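Local coordinates for protein VP1 (Merkel cell polyomavirus, PDB 4FMH) that forms the pentameric building blocks of the icosahedral Merkel cell polyomavirus capsid and binds sialylated glycans on its jelly-roll domain, at residues D60-E65 / Y151-P156; G146-Y151 / R172-K177; I164-V169 / E198-D203; T168-K173 / G180-A185. All coordinates share one frame; numbering follows the deposited sequence. Where two conformers were deposited one is given.

Contact 1 (D60-E65 / Y151-P156); sequences DQPIKE and YQTQYP
Segments 60-65 and 151-156 run side by side, their directions (CA 60 to 64 against CA 152 to 156) 24° apart; Asp60 CA is 5.0 Å from Thr153 CA and Gln61 CA 4.9 Å from Gln154 CA. Two loops of the VP1 jelly roll meet here, one between strands 11-28 and 71-76, the other between strand 142-146 and helix 166-170. Gln154 N gives a nearly straight hydrogen bond to Asp60 O (2.9 Å, 167°). Beyond it water 2 takes over as the link, donating to both Pro62 O and Gln154 O.

The two glutamines extend beyond CG and lie alongside each other, pointing the same way. Gln61 NE2 donates to Gln154 OE1 (3.1 Å) close to its own amide plane, while the two amides are turned 52° apart; the pair lies on the exposed side of the contact. On the buried side the methyl CG2 of Thr153 stands anti to its backbone N, which sets it against Pro62 CD (3.7 Å) and beside the carboxylate of Asp60; the same methyl covers one face of the Tyr155 ring near the rim. Water 1 donates to Asp60 OD2 and Thr153 OG1. Thr153 OG1 is also hydrogen-bonded to Asp150 O, and Asp60 OD2 to His111 ND1 of the second subunit, linking the loop pair to the next copy in the pentamer. Pro62 CG approaches Tyr155 CD1 obliquely at 3.9 Å. At the far end the Pro156 ring meets mainly backbone, its CG 3.2 Å from Pro62 O.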
loop_
_atom_site.group_PDB
_atom_site.type_symbol
_atom_site.label_atom_id
_atom_site.label_comp_id
_atom_site.label_asym_id
_atom_site.label_seq_id
_atom_site.Cartn_x
_atom_site.Cartn_y
_atom_site.Cartn_z
ATOM N N ASP B 60 11.347 -33.397 -10.149
ATOM C CA ASP B 60 12.255 -32.259 -10.183
ATOM C C ASP B 60 13.594 -32.686 -9.568
ATOM O O ASP B 60 13.631 -33.313 -8.509
ATOM C CB ASP B 60 11.656 -31.088 -9.394
ATOM C CG ASP B 60 12.438 -29.793 -9.564
ATOM O OD1 ASP B 60 13.171 -29.636 -10.571
ATOM O OD2 ASP B 60 12.309 -28.916 -8.682
ATOM N N GLN B 61 14.686 -32.359 -10.249
ATOM C CA GLN B 61 16.028 -32.635 -9.742
ATOM C C GLN B 61 16.857 -31.357 -9.863
ATOM O O GLN B 61 17.737 -31.257 -10.716
ATOM C CB GLN B 61 16.663 -33.802 -10.513
ATOM C CG GLN B 61 15.987 -35.159 -10.261
ATOM C CD GLN B 61 16.372 -36.228 -11.284
ATOM O OE1 GLN B 61 16.486 -35.951 -12.480
ATOM N NE2 GLN B 61 16.552 -37.461 -10.813
ATOM N N PRO B 62 16.565 -30.362 -9.008
ATOM C CA PRO B 62 17.181 -29.036 -9.149
ATOM C C PRO B 62 18.679 -29.059 -8.852
ATOM O O PRO B 62 19.120 -29.817 -7.984
ATOM C CB PRO B 62 16.438 -28.191 -8.105
ATOM C CG PRO B 62 15.946 -29.163 -7.098
ATOM C CD PRO B 62 15.663 -30.434 -7.843
ATOM N N ILE B 63 19.450 -28.255 -9.582
ATOM C CA ILE B 63 20.891 -28.131 -9.336
ATOM C C ILE B 63 21.164 -27.074 -8.250
ATOM O O ILE B 63 20.341 -26.171 -8.024
ATOM C CB ILE B 63 21.664 -27.773 -10.629
ATOM C CG1 ILE B 63 21.144 -26.440 -11.208
ATOM C CG2 ILE B 63 21.571 -28.928 -11.639
ATOM C CD1 ILE B 63 21.899 -25.928 -12.439
ATOM N N LYS B 64 22.319 -27.187 -7.594
ATOM C CA LYS B 64 22.735 -26.256 -6.536
ATOM C C LYS B 64 22.609 -24.802 -6.966
ATOM O O LYS B 64 22.233 -23.942 -6.162
ATOM C CB LYS B 64 24.200 -26.480 -6.150
ATOM C CG LYS B 64 24.522 -27.767 -5.431
ATOM C CD LYS B 64 25.987 -27.755 -4.974
ATOM C CE LYS B 64 26.946 -27.470 -6.134
ATOM N NZ LYS B 64 28.122 -26.679 -5.691
ATOM N N GLU B 65 22.937 -24.534 -8.231
ATOM C CA GLU B 65 22.972 -23.165 -8.751
ATOM C C GLU B 65 21.581 -22.533 -8.834
ATOM O O GLU B 65 21.461 -21.324 -8.998
ATOM C CB GLU B 65 23.659 -23.114 -10.116
ATOM C CG GLU B 65 25.176 -23.342 -10.084
ATOM C CD GLU B 65 25.587 -24.801 -9.896
ATOM O OE1 GLU B 65 24.753 -25.717 -10.107
ATOM O OE2 GLU B 65 26.761 -25.030 -9.535
ATOM N N TYR B 151 7.065 -32.484 -2.065
ATOM C CA TYR B 151 7.864 -33.447 -1.294
ATOM C C TYR B 151 8.663 -34.400 -2.189
ATOM O O TYR B 151 9.633 -35.014 -1.737
ATOM C CB TYR B 151 6.994 -34.244 -0.306
ATOM C CG TYR B 151 6.433 -35.536 -0.865
ATOM C CD1 TYR B 151 7.114 -36.747 -0.699
ATOM C CD2 TYR B 151 5.238 -35.545 -1.580
ATOM C CE1 TYR B 151 6.608 -37.933 -1.218
ATOM C CE2 TYR B 151 4.724 -36.721 -2.099
ATOM C CZ TYR B 151 5.412 -37.910 -1.916
ATOM O OH TYR B 151 4.901 -39.073 -2.436
ATOM N N GLN B 152 8.248 -34.520 -3.450
ATOM C CA GLN B 152 8.911 -35.420 -4.398
ATOM C C GLN B 152 10.158 -34.820 -5.047
ATOM O O GLN B 152 10.877 -35.522 -5.760
ATOM C CB GLN B 152 7.925 -35.918 -5.461
ATOM C CG GLN B 152 6.848 -36.837 -4.902
ATOM C CD GLN B 152 5.922 -37.413 -5.965
ATOM O OE1 GLN B 152 5.821 -36.896 -7.075
ATOM N NE2 GLN B 152 5.237 -38.490 -5.619
ATOM N N THR B 153 10.418 -33.537 -4.785
ATOM C CA THR B 153 11.624 -32.872 -5.269
ATOM C C THR B 153 12.878 -33.611 -4.771
ATOM O O THR B 153 12.984 -33.956 -3.584
ATOM C CB THR B 153 11.683 -31.390 -4.818
ATOM O OG1 THR B 153 10.446 -30.727 -5.141
ATOM C CG2 THR B 153 12.830 -30.662 -5.501
ATOM N N GLN B 154 13.809 -33.859 -5.686
ATOM C CA GLN B 154 15.049 -34.565 -5.354
ATOM C C GLN B 154 16.192 -33.574 -5.315
ATOM O O GLN B 154 16.803 -33.271 -6.342
ATOM C CB GLN B 154 15.327 -35.693 -6.358
ATOM C CG GLN B 154 14.172 -36.670 -6.508
ATOM C CD GLN B 154 14.552 -37.957 -7.226
ATOM O OE1 GLN B 154 15.530 -38.009 -7.978
ATOM N NE2 GLN B 154 13.767 -39.007 -7.001
ATOM N N TYR B 155 16.451 -33.038 -4.126
ATOM C CA TYR B 155 17.515 -32.059 -3.945
ATOM C C TYR B 155 18.871 -32.764 -4.024
ATOM O O TYR B 155 18.958 -33.948 -3.703
ATOM C CB TYR B 155 17.340 -31.312 -2.617
ATOM C CG TYR B 155 16.109 -30.423 -2.609
ATOM C CD1 TYR B 155 16.131 -29.166 -3.217
ATOM C CD2 TYR B 155 14.920 -30.849 -2.012
ATOM C CE1 TYR B 155 14.992 -28.346 -3.231
ATOM C CE2 TYR B 155 13.776 -30.035 -2.011
ATOM C CZ TYR B 155 13.820 -28.790 -2.624
ATOM O OH TYR B 155 12.691 -27.991 -2.634
ATOM N N PRO B 156 19.920 -32.052 -4.477
ATOM C CA PRO B 156 21.239 -32.691 -4.545
ATOM C C PRO B 156 21.656 -33.159 -3.160
ATOM O O PRO B 156 21.442 -32.441 -2.173
ATOM C CB PRO B 156 22.159 -31.567 -5.031
ATOM C CG PRO B 156 21.241 -30.561 -5.664
ATOM C CD PRO B 156 19.974 -30.636 -4.884
HETATM O O HOH W 1 10.187 -28.836 -7.115
HETATM O O HOH W 2 18.973 -32.750 -7.677
#

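Contact 2 (G146-Y151 / R172-K177); sequences GLVLDY and RKMTPK
Tyr151 O is flanked by two carbons of Met174, CE at 3.4 Å and CB at 3.6 Å; no hydrogen bond joins segments 146-151 and 172-177. Met174 brings CE there by a bend at its last torsion (chi3 -82°), while its SD meets Val148 CG2 tip to tip at 3.6 Å.

Beside the thioether, the Tyr151 ring and the ring of Pro176 lie side by side and point the same way. Pro176 CD makes a CH-pi contact 3.9 Å from the ring centroid, only 15° off the normal, and Pro176 N also sits over the centre of that face. Pro176 CG reaches the far half of the ring, 3.7 Å from Tyr151 CE2. Met174 O lies at the ring edge, and Thr175 O comes within 3.3 Å of Tyr151 CB. The phenol hydroxyl is hydrogen-bonded to Asn44 OD1 of the second subunit, so one aromatic side chain joins this loop packing to the pentamer interface.

With carbon, sulfur and an aromatic face doing the touching, cohesion between these two loops comes from shape and dispersion, and the directional bonds of Tyr151 are made to groups outside them.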
loop_
_atom_site.group_PDB
_atom_site.type_symbol
_atom_site.label_atom_id
_atom_site.label_comp_id
_atom_site.label_asym_id
_atom_site.label_seq_id
_atom_site.Cartn_x
_atom_site.Cartn_y
_atom_site.Cartn_z
ATOM N N GLY B 146 11.550 -26.928 8.258
ATOM C CA GLY B 146 11.498 -27.344 6.855
ATOM C C GLY B 146 10.074 -27.487 6.337
ATOM O O GLY B 146 9.199 -28.041 7.021
ATOM N N LEU B 147 9.846 -26.988 5.124
ATOM C CA LEU B 147 8.559 -27.150 4.430
ATOM C C LEU B 147 8.792 -26.871 2.966
ATOM O O LEU B 147 9.367 -25.839 2.611
ATOM C CB LEU B 147 7.483 -26.199 4.995
ATOM C CG LEU B 147 6.029 -26.349 4.534
ATOM C CD1 LEU B 147 5.081 -25.849 5.632
ATOM C CD2 LEU B 147 5.747 -25.627 3.198
ATOM N N VAL B 148 8.347 -27.792 2.115
ATOM C CA VAL B 148 8.559 -27.637 0.685
ATOM C C VAL B 148 7.263 -27.650 -0.121
ATOM O O VAL B 148 6.263 -28.247 0.289
ATOM C CB VAL B 148 9.531 -28.700 0.124
ATOM C CG1 VAL B 148 10.924 -28.519 0.725
ATOM C CG2 VAL B 148 8.996 -30.112 0.380
ATOM N N LEU B 149 7.300 -26.977 -1.270
ATOM C CA LEU B 149 6.208 -26.993 -2.233
ATOM C C LEU B 149 5.873 -28.422 -2.671
ATOM O O LEU B 149 4.702 -28.804 -2.708
ATOM C CB LEU B 149 6.575 -26.139 -3.449
ATOM C CG LEU B 149 5.457 -25.779 -4.434
ATOM C CD1 LEU B 149 4.540 -24.709 -3.862
ATOM C CD2 LEU B 149 6.054 -25.302 -5.749
ATOM N N ASP B 150 6.902 -29.211 -2.972
ATOM C CA ASP B 150 6.703 -30.556 -3.511
ATOM C C ASP B 150 7.639 -31.549 -2.823
ATOM O O ASP B 150 8.859 -31.471 -2.987
ATOM C CB ASP B 150 6.920 -30.524 -5.034
ATOM C CG ASP B 150 6.750 -31.885 -5.705
ATOM O OD1 ASP B 150 6.401 -32.883 -5.030
ATOM O OD2 ASP B 150 6.980 -31.941 -6.940
ATOM N N TYR B 151 7.065 -32.484 -2.065
ATOM C CA TYR B 151 7.864 -33.447 -1.294
ATOM C C TYR B 151 8.663 -34.400 -2.189
ATOM O O TYR B 151 9.633 -35.014 -1.737
ATOM C CB TYR B 151 6.994 -34.244 -0.306
ATOM C CG TYR B 151 6.433 -35.536 -0.865
ATOM C CD1 TYR B 151 7.114 -36.747 -0.699
ATOM C CD2 TYR B 151 5.238 -35.545 -1.580
ATOM C CE1 TYR B 151 6.608 -37.933 -1.218
ATOM C CE2 TYR B 151 4.724 -36.721 -2.099
ATOM C CZ TYR B 151 5.412 -37.910 -1.916
ATOM O OH TYR B 151 4.901 -39.073 -2.436
ATOM N N ARG B 172 16.328 -39.878 5.799
ATOM C CA ARG B 172 15.418 -40.648 4.949
ATOM C C ARG B 172 14.685 -39.691 4.004
ATOM O O ARG B 172 14.635 -38.487 4.258
ATOM C CB ARG B 172 14.416 -41.441 5.807
ATOM C CG ARG B 172 13.529 -40.568 6.700
ATOM C CD ARG B 172 12.825 -41.354 7.799
ATOM N NE ARG B 172 11.953 -40.479 8.579
ATOM C CZ ARG B 172 12.270 -39.950 9.757
ATOM N NH1 ARG B 172 13.441 -40.216 10.319
ATOM N NH2 ARG B 172 11.409 -39.157 10.380
ATOM N N LYS B 173 14.095 -40.232 2.939
ATOM C CA LYS B 173 13.339 -39.438 1.965
ATOM C C LYS B 173 12.152 -38.704 2.594
ATOM O O LYS B 173 11.546 -39.191 3.554
ATOM C CB LYS B 173 12.845 -40.326 0.821
ATOM C CG LYS B 173 13.952 -40.950 -0.009
ATOM C CD LYS B 173 13.396 -41.944 -1.017
ATOM C CE LYS B 173 14.485 -42.899 -1.500
ATOM N NZ LYS B 173 13.971 -43.856 -2.518
ATOM N N MET B 174 11.830 -37.531 2.052
ATOM C CA MET B 174 10.626 -36.802 2.454
ATOM C C MET B 174 9.365 -37.610 2.145
ATOM O O MET B 174 9.371 -38.477 1.262
ATOM C CB MET B 174 10.540 -35.455 1.736
ATOM C CG MET B 174 11.572 -34.419 2.153
ATOM S SD MET B 174 11.195 -32.838 1.377
ATOM C CE MET B 174 11.916 -33.036 -0.252
ATOM N N THR B 175 8.298 -37.326 2.891
ATOM C CA THR B 175 6.976 -37.907 2.663
ATOM C C THR B 175 5.983 -36.737 2.479
ATOM O O THR B 175 6.354 -35.581 2.696
ATOM C CB THR B 175 6.530 -38.817 3.838
ATOM O OG1 THR B 175 6.490 -38.049 5.045
ATOM C CG2 THR B 175 7.466 -40.041 4.012
ATOM N N PRO B 176 4.728 -37.022 2.072
ATOM C CA PRO B 176 3.804 -35.902 1.844
ATOM C C PRO B 176 3.651 -34.918 3.013
ATOM O O PRO B 176 3.351 -33.746 2.785
ATOM C CB PRO B 176 2.477 -36.602 1.554
ATOM C CG PRO B 176 2.893 -37.891 0.894
ATOM C CD PRO B 176 4.131 -38.308 1.659
ATOM N N LYS B 177 3.883 -35.373 4.243
ATOM C CA LYS B 177 3.749 -34.495 5.414
ATOM C C LYS B 177 4.692 -33.289 5.392
ATOM O O LYS B 177 4.444 -32.294 6.075
ATOM C CB LYS B 177 3.890 -35.278 6.725
ATOM C CG LYS B 177 5.298 -35.759 7.045
ATOM C CD LYS B 177 5.404 -36.268 8.489
ATOM C CE LYS B 177 4.615 -37.545 8.706
ATOM N NZ LYS B 177 4.487 -37.874 10.153
#

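Contact 3 (I164-V169 / E198-D203); sequences ITIETV and EVWCPD
The indole of Trp200 reaches the start of helix 166-170, and its NE1 donates to Ile164 O in a bond of 2.8 Å and 166°. The oxygen lies in the ring plane, whereas the donor is tilted 32° from the plane of the Ile164 carbonyl. With the pyrrole nitrogen anchored in this way, the benzo half lies obliquely against the first turn: Trp200 CZ2 comes 3.5 Å from Thr165 C, and Trp200 CH2 meets Val169 CG1 at 3.9 Å, these two side chains pointing at each other tip to tip.

Val199 turns toward the same helix start. Its CG1, anti to the backbone N (chi1 176°), touches Ile166 CG1 at 3.8 Å and also covers one indole face near the rim. Its other methyl, CG2, meets Thr165 CG2 across side chains crossed at about a right angle. Thr165 holds the N-cap position, but its own side chain makes no capping bond; Thr168 OG1 accepts from Thr165 N at 3.0 Å, a nearly straight bond that supplies one half of a capping box. Thr168 OG1 is also hydrogen-bonded to Thr158 OG1.

Trp200 also packs edge-to-face with Tyr195 and rests on Leu144 of strand 142-146 and Ala187 of strand 186-189. The short helix thus sits on the small three-stranded antiparallel sheet, with Trp200 of the outer strand 200-202 hydrogen-bonded just ahead of it.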
loop_
_atom_site.group_PDB
_atom_site.type_symbol
_atom_site.label_atom_id
_atom_site.label_comp_id
_atom_site.label_asym_id
_atom_site.label_seq_id
_atom_site.Cartn_x
_atom_site.Cartn_y
_atom_site.Cartn_z
ATOM N N ILE B 164 22.055 -28.514 2.593
ATOM C CA ILE B 164 21.348 -29.241 3.641
ATOM C C ILE B 164 19.844 -29.062 3.453
ATOM O O ILE B 164 19.344 -27.943 3.462
ATOM C CB ILE B 164 21.787 -28.787 5.053
ATOM C CG1 ILE B 164 23.254 -29.171 5.290
ATOM C CG2 ILE B 164 20.886 -29.418 6.134
ATOM C CD1 ILE B 164 23.987 -28.235 6.207
ATOM N N THR B 165 19.135 -30.174 3.273
ATOM C CA THR B 165 17.681 -30.141 3.101
ATOM C C THR B 165 17.014 -31.119 4.074
ATOM O O THR B 165 17.679 -31.674 4.948
ATOM C CB THR B 165 17.261 -30.427 1.631
ATOM O OG1 THR B 165 17.677 -31.745 1.255
ATOM C CG2 THR B 165 17.883 -29.404 0.667
ATOM N N ILE B 166 15.702 -31.306 3.938
ATOM C CA ILE B 166 14.934 -32.111 4.886
ATOM C C ILE B 166 15.412 -33.567 4.932
ATOM O O ILE B 166 15.551 -34.145 6.014
ATOM C CB ILE B 166 13.404 -32.018 4.625
ATOM C CG1 ILE B 166 12.916 -30.571 4.819
ATOM C CG2 ILE B 166 12.635 -32.967 5.551
ATOM C CD1 ILE B 166 11.396 -30.374 4.636
ATOM N N GLU B 167 15.671 -34.153 3.766
ATOM C CA GLU B 167 16.200 -35.521 3.705
ATOM C C GLU B 167 17.502 -35.649 4.517
ATOM O O GLU B 167 17.726 -36.664 5.182
ATOM C CB GLU B 167 16.402 -35.975 2.249
ATOM C CG GLU B 167 16.835 -37.441 2.110
ATOM C CD GLU B 167 16.701 -37.994 0.691
ATOM O OE1 GLU B 167 16.125 -37.311 -0.188
ATOM O OE2 GLU B 167 17.180 -39.126 0.462
ATOM N N THR B 168 18.336 -34.610 4.471
ATOM C CA THR B 168 19.570 -34.565 5.255
ATOM C C THR B 168 19.313 -34.728 6.758
ATOM O O THR B 168 19.987 -35.513 7.417
ATOM C CB THR B 168 20.360 -33.251 5.024
ATOM O OG1 THR B 168 20.366 -32.931 3.627
ATOM C CG2 THR B 168 21.802 -33.387 5.535
ATOM N N VAL B 169 18.352 -33.978 7.295
ATOM C CA VAL B 169 18.092 -34.006 8.737
ATOM C C VAL B 169 17.308 -35.244 9.175
ATOM O O VAL B 169 17.510 -35.742 10.285
ATOM C CB VAL B 169 17.418 -32.698 9.263
ATOM C CG1 VAL B 169 18.209 -31.472 8.823
ATOM C CG2 VAL B 169 15.978 -32.591 8.799
ATOM N N GLU B 198 13.916 -22.101 -0.299
ATOM C CA GLU B 198 12.680 -22.794 -0.684
ATOM C C GLU B 198 12.402 -24.040 0.171
ATOM O O GLU B 198 11.341 -24.660 0.059
ATOM C CB GLU B 198 12.679 -23.148 -2.181
ATOM C CG GLU B 198 13.500 -24.400 -2.550
ATOM C CD GLU B 198 13.280 -24.823 -4.002
ATOM O OE1 GLU B 198 13.340 -23.946 -4.888
ATOM O OE2 GLU B 198 13.050 -26.027 -4.256
ATOM N N VAL B 199 13.355 -24.398 1.025
ATOM C CA VAL B 199 13.189 -25.552 1.902
ATOM C C VAL B 199 12.964 -25.140 3.361
ATOM O O VAL B 199 12.213 -25.797 4.081
ATOM C CB VAL B 199 14.410 -26.501 1.830
ATOM C CG1 VAL B 199 14.258 -27.643 2.831
ATOM C CG2 VAL B 199 14.592 -27.043 0.418
ATOM N N TRP B 200 13.629 -24.063 3.783
ATOM C CA TRP B 200 13.731 -23.702 5.206
ATOM C C TRP B 200 13.185 -22.313 5.500
ATOM O O TRP B 200 13.473 -21.350 4.776
ATOM C CB TRP B 200 15.192 -23.736 5.660
ATOM C CG TRP B 200 15.874 -25.060 5.508
ATOM C CD1 TRP B 200 16.805 -25.397 4.572
ATOM C CD2 TRP B 200 15.685 -26.223 6.325
ATOM N NE1 TRP B 200 17.203 -26.701 4.745
ATOM C CE2 TRP B 200 16.538 -27.229 5.820
ATOM C CE3 TRP B 200 14.882 -26.509 7.439
ATOM C CZ2 TRP B 200 16.615 -28.509 6.390
ATOM C CZ3 TRP B 200 14.950 -27.783 7.999
ATOM C CH2 TRP B 200 15.810 -28.767 7.468
ATOM N N CYS B 201 12.413 -22.212 6.577
ATOM C CA CYS B 201 11.912 -20.934 7.055
ATOM C C CYS B 201 12.231 -20.819 8.546
ATOM O O CYS B 201 12.507 -21.838 9.187
ATOM C CB CYS B 201 10.407 -20.830 6.803
ATOM S SG CYS B 201 9.394 -22.016 7.728
ATOM N N PRO B 202 12.208 -19.593 9.107
ATOM C CA PRO B 202 12.448 -19.470 10.548
ATOM C C PRO B 202 11.383 -20.226 11.344
ATOM O O PRO B 202 10.207 -20.168 10.990
ATOM C CB PRO B 202 12.323 -17.959 10.802
ATOM C CG PRO B 202 12.533 -17.320 9.468
ATOM C CD PRO B 202 11.949 -18.282 8.483
ATOM N N ASP B 203 11.809 -20.947 12.382
ATOM C CA ASP B 203 10.917 -21.781 13.189
ATOM C C ASP B 203 10.314 -20.945 14.329
ATOM O O ASP B 203 11.027 -20.569 15.267
ATOM C CB ASP B 203 11.692 -22.988 13.741
ATOM C CG ASP B 203 10.826 -23.934 14.581
ATOM O OD1 ASP B 203 9.627 -23.664 14.814
ATOM O OD2 ASP B 203 11.368 -24.961 15.024
#

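Contact 4 (T168-K173 / G180-A185); sequences TVLGRK and GLDPQA
Val169, near the end of helix 166-170, brings its CG2 within 4.3 Å of Ala185 CA. Leu170 follows with the main apolar touch: its CD2 packs on Gln184 CB at 3.7 Å, the two side chains crossing at about a right angle, and lies equally close to the Gln184 carbonyl oxygen. Gly171 leaves helical geometry with positive phi (72°), and Arg172 follows. Its side chain was modelled in two conformers, so what it does in the one described is uncertain. There it is extended from CG to NE, one guanidinium face lies over Leu170 CB, and NH2 donates to Gln184 OE1 (3.0 Å, 147°). The oxygen is close to the guanidinium plane, while the donor stands well above the amide carbonyl plane.

Water 3 donates to Asp182 OD2 and accepts weakly from Arg172 NH2, at most a weak water link; Asp182 OD2 is also hydrogen-bonded to Asn178 ND2. Asp182 OD1 accepts from Gln184 N at 3.0 Å, an Asx turn, within a type I beta turn from Asp182 to Ala185.

This turn leads straight into strand 186-189; Ala185 pairs with Gly146 at the end of strand 142-146 and packs on Ile166, placing the helix beside the sheet edge.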
loop_
_atom_site.group_PDB
_atom_site.type_symbol
_atom_site.label_atom_id
_atom_site.label_comp_id
_atom_site.label_asym_id
_atom_site.label_seq_id
_atom_site.Cartn_x
_atom_site.Cartn_y
_atom_site.Cartn_z
ATOM N N THR B 168 18.336 -34.610 4.471
ATOM C CA THR B 168 19.570 -34.565 5.255
ATOM C C THR B 168 19.313 -34.728 6.758
ATOM O O THR B 168 19.987 -35.513 7.417
ATOM C CB THR B 168 20.360 -33.251 5.024
ATOM O OG1 THR B 168 20.366 -32.931 3.627
ATOM C CG2 THR B 168 21.802 -33.387 5.535
ATOM N N VAL B 169 18.352 -33.978 7.295
ATOM C CA VAL B 169 18.092 -34.006 8.737
ATOM C C VAL B 169 17.308 -35.244 9.175
ATOM O O VAL B 169 17.510 -35.742 10.285
ATOM C CB VAL B 169 17.418 -32.698 9.263
ATOM C CG1 VAL B 169 18.209 -31.472 8.823
ATOM C CG2 VAL B 169 15.978 -32.591 8.799
ATOM N N LEU B 170 16.426 -35.740 8.307
ATOM C CA LEU B 170 15.619 -36.921 8.619
ATOM C C LEU B 170 16.384 -38.243 8.460
ATOM O O LEU B 170 16.024 -39.256 9.077
ATOM C CB LEU B 170 14.347 -36.959 7.766
ATOM C CG LEU B 170 13.255 -35.893 7.943
ATOM C CD1 LEU B 170 12.060 -36.241 7.051
ATOM C CD2 LEU B 170 12.816 -35.755 9.396
ATOM N N GLY B 171 17.418 -38.237 7.622
ATOM C CA GLY B 171 18.167 -39.461 7.308
ATOM C C GLY B 171 17.376 -40.413 6.427
ATOM O O GLY B 171 17.706 -41.602 6.324
ATOM N N ARG B 172 16.328 -39.878 5.799
ATOM C CA ARG B 172 15.418 -40.648 4.949
ATOM C C ARG B 172 14.685 -39.691 4.004
ATOM O O ARG B 172 14.635 -38.487 4.258
ATOM C CB ARG B 172 14.416 -41.441 5.807
ATOM C CG ARG B 172 13.529 -40.568 6.700
ATOM C CD ARG B 172 12.825 -41.354 7.799
ATOM N NE ARG B 172 11.953 -40.479 8.579
ATOM C CZ ARG B 172 12.270 -39.950 9.757
ATOM N NH1 ARG B 172 13.441 -40.216 10.319
ATOM N NH2 ARG B 172 11.409 -39.157 10.380
ATOM N N LYS B 173 14.095 -40.232 2.939
ATOM C CA LYS B 173 13.339 -39.438 1.965
ATOM C C LYS B 173 12.152 -38.704 2.594
ATOM O O LYS B 173 11.546 -39.191 3.554
ATOM C CB LYS B 173 12.845 -40.326 0.821
ATOM C CG LYS B 173 13.952 -40.950 -0.009
ATOM C CD LYS B 173 13.396 -41.944 -1.017
ATOM C CE LYS B 173 14.485 -42.899 -1.500
ATOM N NZ LYS B 173 13.971 -43.856 -2.518
ATOM N N GLY B 180 3.456 -29.957 4.563
ATOM C CA GLY B 180 2.923 -29.239 5.724
ATOM C C GLY B 180 3.997 -29.114 6.793
ATOM O O GLY B 180 5.183 -29.317 6.517
ATOM N N LEU B 181 3.592 -28.772 8.012
ATOM C CA LEU B 181 4.541 -28.665 9.118
ATOM C C LEU B 181 4.799 -30.040 9.730
ATOM O O LEU B 181 3.910 -30.623 10.361
ATOM C CB LEU B 181 4.049 -27.678 10.184
ATOM C CG LEU B 181 5.098 -27.100 11.149
ATOM C CD1 LEU B 181 4.514 -25.929 11.924
ATOM C CD2 LEU B 181 5.659 -28.165 12.114
ATOM N N ASP B 182 6.016 -30.547 9.524
ATOM C CA ASP B 182 6.487 -31.778 10.173
ATOM C C ASP B 182 7.478 -31.367 11.267
ATOM O O ASP B 182 8.527 -30.805 10.968
ATOM C CB ASP B 182 7.147 -32.703 9.141
ATOM C CG ASP B 182 7.868 -33.913 9.765
ATOM O OD1 ASP B 182 7.679 -34.233 10.955
ATOM O OD2 ASP B 182 8.645 -34.558 9.028
ATOM N N PRO B 183 7.136 -31.628 12.539
ATOM C CA PRO B 183 7.987 -31.218 13.666
ATOM C C PRO B 183 9.398 -31.827 13.637
ATOM O O PRO B 183 10.306 -31.293 14.267
ATOM C CB PRO B 183 7.221 -31.724 14.892
ATOM C CG PRO B 183 5.827 -31.904 14.425
ATOM C CD PRO B 183 5.925 -32.328 12.997
ATOM N N GLN B 184 9.580 -32.928 12.917
ATOM C CA GLN B 184 10.903 -33.540 12.810
ATOM C C GLN B 184 11.801 -32.818 11.806
ATOM O O GLN B 184 13.025 -32.959 11.857
ATOM C CB GLN B 184 10.791 -35.019 12.452
ATOM C CG GLN B 184 10.105 -35.859 13.514
ATOM C CD GLN B 184 9.984 -37.310 13.103
ATOM O OE1 GLN B 184 10.963 -38.059 13.119
ATOM N NE2 GLN B 184 8.777 -37.717 12.734
ATOM N N ALA B 185 11.201 -32.045 10.900
ATOM C CA ALA B 185 11.963 -31.326 9.870
ATOM C C ALA B 185 12.512 -30.012 10.412
ATOM O O ALA B 185 12.019 -28.932 10.077
ATOM C CB ALA B 185 11.097 -31.085 8.620
HETATM O O HOH W 3 9.038 -37.063 9.165
#

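In the fold
All four contacts lie on the same side of the chain's centre, in the loops and small sheet attached to the jelly roll. Contacts 2, 3 and 4 form a tight cluster, centres 7 to 9 Å apart, around helix 166-170 and the three-stranded sheet 186-189, 142-146, 200-202; contacts 3 and 4 both use that helix. Contact 1, its centre 12 to 16 Å from the others, brings in the distant loop before strand 71-76. It shares Tyr151 with contact 2, and Tyr155 ties it to contact 3 through Glu198. Along the chain, contact 1 crosses contact 2 but closes before contacts 3 and 4 open. Each contact touches the second subunit, so the cluster forms part of the pentamer interface.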